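Local coordinates for protein O-methyltransferase (Saccharopolyspora spinosa, PDB 4CE0) that probably transfers a methyl group from S-adenosyl-L-methionine to the 4'-hydroxyl of the rhamnose of spinosyn, as a magnesium-binding O-methyltransferase of antibiotic biosynthesis, at residues 51-56 with 87-92; 80-85 with 182-187. One frame throughout, in Å; residues are numbered along the deposited sequence.

Contact 1 (51-56 with 87-92). With SAH (S-adenosyl-L-homocysteine), chain B.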
ATOM      1  N   ALA A  51      -7.840   2.972   9.836  1.00 24.17           N
ATOM      2  CA  ALA A  51      -7.066   3.835   8.897  1.00 30.39           C
ATOM      3  C   ALA A  51      -6.188   4.872   9.607  1.00 26.57           C
ATOM      4  O   ALA A  51      -6.543   5.355  10.672  1.00 22.90           O
ATOM      5  CB  ALA A  51      -7.985   4.558   7.932  1.00 29.57           C
ATOM      6  N   HIS A  52      -5.068   5.232   8.984  1.00 24.15           N
ATOM      7  CA  HIS A  52      -4.086   6.123   9.599  1.00 19.90           C
ATOM      8  C   HIS A  52      -4.368   7.593   9.350  1.00 18.02           C
ATOM      9  O   HIS A  52      -3.758   8.476   9.973  1.00 18.42           O
ATOM     10  CB  HIS A  52      -2.688   5.762   9.136  1.00 19.88           C
ATOM     11  CG  HIS A  52      -2.185   4.481   9.723  1.00 20.42           C
ATOM     12  ND1 HIS A  52      -1.334   3.626   9.048  1.00 26.80           N
ATOM     13  CD2 HIS A  52      -2.439   3.885  10.913  1.00 24.80           C
ATOM     14  CE1 HIS A  52      -1.067   2.582   9.807  1.00 24.07           C
ATOM     15  NE2 HIS A  52      -1.741   2.709  10.945  1.00 22.95           N
ATOM     16  N   THR A  53      -5.299   7.855   8.453  1.00 23.21           N
ATOM     17  CA  THR A  53      -5.841   9.198   8.304  1.00 18.26           C
ATOM     18  C   THR A  53      -7.345   9.152   8.145  1.00 23.63           C
ATOM     19  O   THR A  53      -7.888   8.179   7.623  1.00 27.53           O
ATOM     20  CB  THR A  53      -5.241   9.951   7.078  1.00 23.65           C
ATOM     21  OG1 THR A  53      -5.699  11.302   7.097  1.00 13.14           O
ATOM     22  CG2 THR A  53      -5.658   9.310   5.759  1.00 22.96           C
ATOM     23  N   MET A  54      -7.994  10.234   8.587  1.00 19.81           N
ATOM     24  CA  MET A  54      -9.423  10.388   8.499  1.00 20.00           C
ATOM     25  C   MET A  54      -9.811  11.344   7.358  1.00 28.78           C
ATOM     26  O   MET A  54     -11.001  11.531   7.066  1.00 23.24           O
ATOM     27  CB  MET A  54      -9.990  10.847   9.857  1.00 23.94           C
ATOM     28  CG  MET A  54      -9.753  12.315  10.207  1.00 27.92           C
ATOM     29  SD  MET A  54     -10.606  12.821  11.719  1.00 34.02           S
ATOM     30  CE  MET A  54      -9.735  11.934  13.012  1.00 23.76           C
ATOM     31  N   ILE A  55      -8.821  11.916   6.663  1.00 19.23           N
ATOM     32  CA  ILE A  55      -9.155  12.968   5.698  1.00 22.27           C
ATOM     33  C   ILE A  55      -9.705  12.539   4.342  1.00 23.73           C
ATOM     34  O   ILE A  55     -10.179  13.394   3.599  1.00 23.05           O
ATOM     35  CB  ILE A  55      -7.983  13.989   5.483  1.00 22.31           C
ATOM     36  CG1 ILE A  55      -6.870  13.377   4.651  1.00 12.87           C
ATOM     37  CG2 ILE A  55      -7.510  14.501   6.814  1.00 19.85           C
ATOM     38  CD1 ILE A  55      -5.740  14.359   4.254  1.00 14.78           C
ATOM     39  N   GLY A  56      -9.623  11.250   3.995  1.00 19.57           N
ATOM     40  CA  GLY A  56     -10.170  10.754   2.750  1.00 18.04           C
ATOM     41  C   GLY A  56      -9.264  11.017   1.557  1.00 25.80           C
ATOM     42  O   GLY A  56      -8.285  11.761   1.676  1.00 18.78           O
ATOM     43  N   GLY A  87      -1.425   9.983  12.185  1.00 18.00           N
ATOM     44  CA  GLY A  87      -0.221  10.407  11.479  1.00 18.95           C
ATOM     45  C   GLY A  87      -0.247  10.304   9.986  1.00 16.43           C
ATOM     46  O   GLY A  87       0.716  10.706   9.310  1.00 15.77           O
ATOM     47  N   GLY A  88      -1.384   9.855   9.471  1.00 17.21           N
ATOM     48  CA  GLY A  88      -1.523   9.466   8.082  1.00 14.87           C
ATOM     49  C   GLY A  88      -1.175  10.549   7.079  1.00 17.59           C
ATOM     50  O   GLY A  88      -0.459  10.308   6.100  1.00 16.46           O
ATOM     51  N   ALA A  89      -1.684  11.745   7.311  1.00 14.00           N
ATOM     52  CA  ALA A  89      -1.408  12.855   6.408  1.00 22.39           C
ATOM     53  C   ALA A  89       0.072  13.200   6.411  1.00 22.72           C
ATOM     54  O   ALA A  89       0.650  13.509   5.382  1.00 18.37           O
ATOM     55  CB  ALA A  89      -2.235  14.058   6.787  1.00 24.22           C
ATOM     56  N   CYS A  90       0.682  13.179   7.590  1.00 21.86           N
ATOM     57  CA  CYS A  90       2.106  13.415   7.699  1.00 13.65           C
ATOM     58  C   CYS A  90       2.927  12.310   7.075  1.00 13.63           C
ATOM     59  O   CYS A  90       3.961  12.571   6.446  1.00 14.21           O
ATOM     60  CB  CYS A  90       2.479  13.535   9.167  1.00 17.86           C
ATOM     61  SG  CYS A  90       1.921  15.093   9.907  1.00 26.81           S
ATOM     62  N   ILE A  91       2.503  11.072   7.273  1.00 15.57           N
ATOM     63  CA  ILE A  91       3.146   9.951   6.559  1.00 15.43           C
ATOM     64  C   ILE A  91       3.125  10.207   5.051  1.00 17.09           C
ATOM     65  O   ILE A  91       4.147  10.042   4.358  1.00 15.19           O
ATOM     66  CB  ILE A  91       2.481   8.618   6.894  1.00 12.14           C
ATOM     67  CG1 ILE A  91       2.759   8.259   8.353  1.00 16.92           C
ATOM     68  CG2 ILE A  91       3.020   7.471   6.038  1.00 12.80           C
ATOM     69  CD1 ILE A  91       1.845   7.217   8.894  1.00 15.18           C
ATOM     70  N   PHE A  92       1.976  10.646   4.549  1.00 10.39           N
ATOM     71  CA  PHE A  92       1.860  10.925   3.134  1.00 11.06           C
ATOM     72  C   PHE A  92       2.817  12.005   2.659  1.00 15.85           C
ATOM     73  O   PHE A  92       3.496  11.814   1.668  1.00 11.25           O
ATOM     74  CB  PHE A  92       0.435  11.307   2.744  1.00 16.52           C
ATOM     75  CG  PHE A  92       0.258  11.450   1.280  1.00 14.63           C
ATOM     76  CD1 PHE A  92       0.271  10.312   0.462  1.00 17.53           C
ATOM     77  CD2 PHE A  92       0.123  12.707   0.699  1.00 20.32           C
ATOM     78  CE1 PHE A  92       0.117  10.434  -0.902  1.00 17.13           C
ATOM     79  CE2 PHE A  92      -0.025  12.846  -0.662  1.00 24.84           C
ATOM     80  CZ  PHE A  92      -0.039  11.695  -1.472  1.00 21.91           C
TER
HETATM   81  N   SAH B1250      -6.478  12.102  10.360  1.00 23.49           N
HETATM   82  CA  SAH B1250      -6.465  13.536  10.695  1.00 43.23           C
HETATM   83  CB  SAH B1250      -6.276  13.885  12.150  1.00 37.00           C
HETATM   84  CG  SAH B1250      -6.465  15.257  12.797  1.00 29.46           C
HETATM   85  SD  SAH B1250      -7.546  14.923  14.221  1.00 25.34           S
HETATM   86  C   SAH B1250      -5.254  13.906   9.937  1.00 38.46           C
HETATM   87  O   SAH B1250      -4.765  14.983  10.232  1.00 22.90           O
HETATM   88  OXT SAH B1250      -4.973  12.896   9.039  1.00 20.03           O
HETATM   89  C5' SAH B1250      -7.200  16.355  15.302  1.00 20.21           C
HETATM   90  C4' SAH B1250      -5.829  16.311  15.993  1.00 18.26           C
HETATM   91  O4' SAH B1250      -5.481  17.585  16.491  1.00 22.87           O
HETATM   92  C3' SAH B1250      -5.756  15.375  17.204  1.00 26.44           C
HETATM   93  O3' SAH B1250      -4.715  14.452  16.964  1.00 30.09           O
HETATM   94  C2' SAH B1250      -5.492  16.251  18.436  1.00 32.34           C
HETATM   95  O2' SAH B1250      -4.678  15.707  19.497  1.00 24.94           O
HETATM   96  C1' SAH B1250      -4.879  17.492  17.781  1.00 19.34           C
HETATM   97  N9  SAH B1250      -5.082  18.787  18.473  1.00 19.93           N
HETATM   98  C8  SAH B1250      -6.216  19.568  18.393  1.00 33.94           C
HETATM   99  N7  SAH B1250      -5.995  20.685  19.100  1.00 33.74           N
HETATM  100  C5  SAH B1250      -4.739  20.657  19.595  1.00 32.19           C
HETATM  101  C6  SAH B1250      -3.997  21.535  20.389  1.00 32.84           C
HETATM  102  N6  SAH B1250      -4.510  22.691  20.805  1.00 30.92           N
HETATM  103  N1  SAH B1250      -2.714  21.205  20.758  1.00 28.74           N
HETATM  104  C2  SAH B1250      -2.128  20.029  20.338  1.00 31.20           C
HETATM  105  N3  SAH B1250      -2.883  19.161  19.583  1.00 26.00           N
HETATM  106  C4  SAH B1250      -4.146  19.475  19.183  1.00 27.35           C

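Contact 2 (80-85 with 182-187). With MG (magnesium ion), chain C; SAH (S-adenosyl-L-homocysteine), chain B.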
ATOM      1  N   ALA A  80       4.517  21.056   7.609  1.00 18.34           N
ATOM      2  CA  ALA A  80       4.061  20.886   8.958  1.00 14.03           C
ATOM      3  C   ALA A  80       2.583  20.607   8.988  1.00 17.76           C
ATOM      4  O   ALA A  80       1.833  21.267   8.261  1.00 22.54           O
ATOM      5  CB  ALA A  80       4.385  22.157   9.782  1.00 24.69           C
ATOM      6  N   GLU A  81       2.163  19.667   9.840  1.00 16.08           N
ATOM      7  CA  GLU A  81       0.735  19.496  10.135  1.00 23.21           C
ATOM      8  C   GLU A  81       0.455  19.653  11.622  1.00 24.53           C
ATOM      9  O   GLU A  81       1.057  18.986  12.474  1.00 16.99           O
ATOM     10  CB  GLU A  81       0.138  18.173   9.618  1.00 26.80           C
ATOM     11  CG  GLU A  81      -1.439  18.133   9.764  1.00 23.82           C
ATOM     12  CD  GLU A  81      -2.056  16.785   9.494  1.00 35.58           C
ATOM     13  OE1 GLU A  81      -1.454  15.767   9.935  1.00 34.13           O
ATOM     14  OE2 GLU A  81      -3.149  16.735   8.855  1.00 32.94           O
ATOM     15  N   THR A  82      -0.471  20.560  11.913  1.00 18.35           N
ATOM     16  CA  THR A  82      -0.921  20.804  13.265  1.00 20.22           C
ATOM     17  C   THR A  82      -2.229  20.093  13.411  1.00 24.78           C
ATOM     18  O   THR A  82      -3.294  20.587  12.982  1.00 20.81           O
ATOM     19  CB  THR A  82      -1.016  22.323  13.636  1.00 23.75           C
ATOM     20  OG1 THR A  82      -1.873  23.049  12.735  1.00 23.00           O
ATOM     21  CG2 THR A  82       0.349  22.939  13.605  1.00 23.09           C
ATOM     22  N   GLY A  83      -2.130  18.926  14.029  1.00 20.11           N
ATOM     23  CA  GLY A  83      -3.249  18.008  14.201  1.00 20.56           C
ATOM     24  C   GLY A  83      -3.059  16.799  13.287  1.00 15.84           C
ATOM     25  O   GLY A  83      -3.397  16.861  12.095  1.00 19.72           O
ATOM     26  N   VAL A  84      -2.509  15.721  13.852  1.00 18.11           N
ATOM     27  CA  VAL A  84      -2.042  14.568  13.077  1.00 21.76           C
ATOM     28  C   VAL A  84      -2.775  13.253  13.351  1.00 26.00           C
ATOM     29  O   VAL A  84      -2.762  12.364  12.500  1.00 17.48           O
ATOM     30  CB  VAL A  84      -0.512  14.368  13.256  1.00 25.21           C
ATOM     31  CG1 VAL A  84       0.174  15.695  13.181  1.00 23.21           C
ATOM     32  CG2 VAL A  84      -0.144  13.622  14.584  1.00 19.79           C
ATOM     33  N   TRP A  85      -3.457  13.156  14.498  1.00 23.33           N
ATOM     34  CA  TRP A  85      -4.164  11.929  14.886  1.00 19.03           C
ATOM     35  C   TRP A  85      -3.208  10.759  14.731  1.00 20.88           C
ATOM     36  O   TRP A  85      -2.154  10.737  15.385  1.00 25.07           O
ATOM     37  CB  TRP A  85      -5.438  11.745  14.070  1.00 22.09           C
ATOM     38  CG  TRP A  85      -6.377  10.694  14.537  1.00 24.25           C
ATOM     39  CD1 TRP A  85      -6.809  10.501  15.816  1.00 20.69           C
ATOM     40  CD2 TRP A  85      -7.077   9.730  13.725  1.00 19.73           C
ATOM     41  NE1 TRP A  85      -7.702   9.451  15.859  1.00 26.47           N
ATOM     42  CE2 TRP A  85      -7.882   8.963  14.596  1.00 23.50           C
ATOM     43  CE3 TRP A  85      -7.083   9.432  12.361  1.00 25.61           C
ATOM     44  CZ2 TRP A  85      -8.681   7.908  14.143  1.00 27.11           C
ATOM     45  CZ3 TRP A  85      -7.869   8.368  11.913  1.00 25.40           C
ATOM     46  CH2 TRP A  85      -8.643   7.614  12.807  1.00 22.45           C
ATOM     47  N   LEU A 182       1.713  24.259   5.101  1.00 13.46           N
ATOM     48  CA  LEU A 182       1.228  24.323   6.474  1.00 16.18           C
ATOM     49  C   LEU A 182      -0.169  23.761   6.452  1.00 21.26           C
ATOM     50  O   LEU A 182      -1.071  24.349   5.838  1.00 22.19           O
ATOM     51  CB  LEU A 182       1.239  25.784   6.989  1.00 23.21           C
ATOM     52  CG  LEU A 182       0.493  26.063   8.305  1.00 23.18           C
ATOM     53  CD1 LEU A 182       1.110  25.236   9.442  1.00 28.03           C
ATOM     54  CD2 LEU A 182       0.469  27.575   8.654  1.00 25.99           C
ATOM     55  N   ARG A 183      -0.341  22.588   7.062  1.00 15.85           N
ATOM     56  CA  ARG A 183      -1.638  21.917   7.087  1.00 20.70           C
ATOM     57  C   ARG A 183      -2.253  22.018   8.485  1.00 19.65           C
ATOM     58  O   ARG A 183      -1.624  21.651   9.468  1.00 21.61           O
ATOM     59  CB  ARG A 183      -1.521  20.468   6.626  1.00 24.79           C
ATOM     60  CG  ARG A 183      -2.869  19.796   6.410  1.00 16.35           C
ATOM     61  CD  ARG A 183      -2.770  18.371   5.823  1.00 20.88           C
ATOM     62  NE  ARG A 183      -4.022  18.192   5.136  1.00 13.76           N
ATOM     63  CZ  ARG A 183      -5.160  17.827   5.710  1.00 23.76           C
ATOM     64  NH1 ARG A 183      -5.191  17.434   6.986  1.00 17.46           N
ATOM     65  NH2 ARG A 183      -6.255  17.811   4.966  1.00 21.93           N
ATOM     66  N   LEU A 184      -3.461  22.582   8.560  1.00 16.79           N
ATOM     67  CA  LEU A 184      -4.171  22.779   9.841  1.00 16.92           C
ATOM     68  C   LEU A 184      -5.303  21.785   9.922  1.00 15.96           C
ATOM     69  O   LEU A 184      -6.194  21.749   9.055  1.00 21.90           O
ATOM     70  CB  LEU A 184      -4.723  24.178   9.971  1.00 18.18           C
ATOM     71  CG  LEU A 184      -3.806  25.271  10.496  1.00 31.61           C
ATOM     72  CD1 LEU A 184      -2.620  25.483   9.602  1.00 29.42           C
ATOM     73  CD2 LEU A 184      -4.613  26.531  10.603  1.00 43.21           C
ATOM     74  N   ASP A 185      -5.243  20.940  10.930  1.00 22.13           N
ATOM     75  CA  ASP A 185      -6.278  19.952  11.117  1.00 21.34           C
ATOM     76  C   ASP A 185      -6.505  19.785  12.600  1.00 22.18           C
ATOM     77  O   ASP A 185      -6.597  18.678  13.104  1.00 28.21           O
ATOM     78  CB  ASP A 185      -5.897  18.629  10.438  1.00 19.55           C
ATOM     79  CG  ASP A 185      -7.110  17.768  10.097  1.00 23.74           C
ATOM     80  OD1 ASP A 185      -8.243  18.120  10.546  1.00 24.71           O
ATOM     81  OD2 ASP A 185      -6.936  16.745   9.370  1.00 21.85           O
ATOM     82  N   GLY A 186      -6.516  20.908  13.304  1.00 25.64           N
ATOM     83  CA  GLY A 186      -7.115  20.988  14.627  1.00 35.88           C
ATOM     84  C   GLY A 186      -8.472  21.614  14.377  1.00 49.36           C
ATOM     85  O   GLY A 186      -8.586  22.610  13.661  1.00 57.98           O
ATOM     86  N   ASP A 187      -9.518  21.024  14.922  1.00 46.44           N
ATOM     87  CA  ASP A 187     -10.861  21.503  14.641  1.00 26.22           C
ATOM     88  C   ASP A 187     -11.221  22.812  15.357  1.00 29.02           C
ATOM     89  O   ASP A 187     -11.998  23.614  14.848  1.00 32.20           O
ATOM     90  CB  ASP A 187     -11.849  20.421  15.039  1.00 34.18           C
ATOM     91  CG  ASP A 187     -11.715  19.178  14.176  1.00 48.77           C
ATOM     92  OD1 ASP A 187     -11.763  19.318  12.929  1.00 49.28           O
ATOM     93  OD2 ASP A 187     -11.534  18.076  14.735  1.00 50.59           O
TER
HETATM   94 MG    MG C1251     -10.036  17.627   9.686  1.00 31.12          MG
HETATM   95  N   SAH B1250      -6.478  12.102  10.360  1.00 23.49           N
HETATM   96  CA  SAH B1250      -6.465  13.536  10.695  1.00 43.23           C
HETATM   97  CB  SAH B1250      -6.276  13.885  12.150  1.00 37.00           C
HETATM   98  CG  SAH B1250      -6.465  15.257  12.797  1.00 29.46           C
HETATM   99  SD  SAH B1250      -7.546  14.923  14.221  1.00 25.34           S
HETATM  100  C   SAH B1250      -5.254  13.906   9.937  1.00 38.46           C
HETATM  101  O   SAH B1250      -4.765  14.983  10.232  1.00 22.90           O
HETATM  102  OXT SAH B1250      -4.973  12.896   9.039  1.00 20.03           O
HETATM  103  C5' SAH B1250      -7.200  16.355  15.302  1.00 20.21           C
HETATM  104  C4' SAH B1250      -5.829  16.311  15.993  1.00 18.26           C
HETATM  105  O4' SAH B1250      -5.481  17.585  16.491  1.00 22.87           O
HETATM  106  C3' SAH B1250      -5.756  15.375  17.204  1.00 26.44           C
HETATM  107  O3' SAH B1250      -4.715  14.452  16.964  1.00 30.09           O
HETATM  108  C2' SAH B1250      -5.492  16.251  18.436  1.00 32.34           C
HETATM  109  O2' SAH B1250      -4.678  15.707  19.497  1.00 24.94           O
HETATM  110  C1' SAH B1250      -4.879  17.492  17.781  1.00 19.34           C
HETATM  111  N9  SAH B1250      -5.082  18.787  18.473  1.00 19.93           N
HETATM  112  C8  SAH B1250      -6.216  19.568  18.393  1.00 33.94           C
HETATM  113  N7  SAH B1250      -5.995  20.685  19.100  1.00 33.74           N
HETATM  114  C5  SAH B1250      -4.739  20.657  19.595  1.00 32.19           C
HETATM  115  C6  SAH B1250      -3.997  21.535  20.389  1.00 32.84           C
HETATM  116  N6  SAH B1250      -4.510  22.691  20.805  1.00 30.92           N
HETATM  117  N1  SAH B1250      -2.714  21.205  20.758  1.00 28.74           N
HETATM  118  C2  SAH B1250      -2.128  20.029  20.338  1.00 31.20           C
HETATM  119  N3  SAH B1250      -2.883  19.161  19.583  1.00 26.00           N
HETATM  120  C4  SAH B1250      -4.146  19.475  19.183  1.00 27.35           C
HETATM  121  O   HOH W   1      -4.453  23.306  13.728  1.00 28.96           O
HETATM  122  O   HOH W   2      -9.647  15.493   9.801  1.00 28.24           O
HETATM  123  O   HOH W   3     -10.727  17.196  11.604  1.00 41.82           O
HETATM  124  O   HOH W   4     -12.047  16.637   9.277  1.00 29.08           O

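Contact 1 (51-56 with 87-92)
T53 packs its CB on CA of G88, 3.9 Å away, where a loop meets the first turn of helix 88-100, the helix that follows the first strand of the Rossmann-like methyltransferase fold. The homocysteine end of SAH sits on this junction. OG1 of T53 donates to SAH OXT over 2.6 Å, a short bond, and CB of A89 lies 3.7 Å from the same OXT. CG2 of I55 is a further apolar neighbour, so the T53 hydroxyl, A89 CB and I55 CG2 all lie close to this oxygen. M54 follows the ligand differently: its CG rests 3.5 Å from SAH CA, and a chain bent at chi3 (69°) carries CE to 3.9 Å from SAH SD.

The second shell fixes T53. With OG1 anti to the backbone N (chi1 -173°), the hydroxyl also accepts from I55 N at 3.2 Å, an almost straight capping bond at the turn leading into helix 56-73. A single oxygen thus ties the start of one helix to the carboxylate of the ligand. CD1 of I55 approaches CB of A89 loosely, and L60 of helix 56-73 packs against both T53 and I55. H52 directs its imidazole to Y153, which bonds ND1, while Y21 of the second subunit bonds its backbone N.

G88 has no side chain, and its CA comes within 4.3 Å of T53 CA, the nearest such pair of the two segments. At this close approach G88 N donates weakly to H52 O, 2.8 Å away, in a bond bent to 129° at the hydrogen.

Contact 2 (80-85 with 182-187)
E81 and R183 lie side by side on neighbouring parallel strands, 78-82 and 179-184, in the middle of the Rossmann-like sheet, the C-terminal ends of whose parallel strands carry the cofactor and metal sites. The axes of the short strand segments come within 4.8 Å. Their backbone polar groups are paired in turn: R183 N donates to A80 O, T82 N to R183 O, and D185 N to T82 O just past the strand end.

On the E81 and R183 face, CG of each residue is anti to its backbone N (chi1 -171° and -170°), which starts the two chains off alongside each other. NH1 of R183 is gripped twice. E81 OE2 receives it at 2.9 Å, nearly along the C-O axis and close to the guanidinium plane, although the two flat groups stand 67° apart. D185 OD2 takes the same nitrogen at 3.0 Å, but from above its carboxylate plane. NH2 turns to D212 in a further salt bridge, so the arginine joins three acids, and its positive charge probably offsets the repulsion between E81 OE2 and D185 OD2, 3.8 Å apart. SAH O lies 2.8 Å from E81 OE2 and 2.9 Å from D185 OD2.

D185 divides its carboxylate. OD1 binds magnesium at 2.0 Å, while OD2 accepts from a water that is itself a ligand of the metal; D212, D213 and two more waters complete the site. D187 OD1 holds another of those waters.

On the opposite face, T82 OG1 lies against CG of L184 and bonds to S195 and a water, which weakly accepts from G186 N. G83, without a side chain, brings its CA to D185 O in a CA-H...O contact of 3.6 Å.

The two contacts illustrate how a Rossmann-like methyltransferase builds one site from distant pieces of chain. Their centres are 11 Å apart, and their segments alternate along the sequence: 51-56, then 80-85, 87-92 and 182-187. Strand 78-82 of contact 2 is followed, after a short loop, by helix 88-100 of contact 1, which packs on the sheet. The contacts meet where A89 CB lies 3.5 Å from E81 OE2 and I55 CG2 lies 3.4 Å from D185 OD2. Both touch SAH. Contact 1 brings the loop before helix 56-73 to the homocysteine end, whereas contact 2 reaches from the central strands to the magnesium ion, placing cofactor and metal sites side by side.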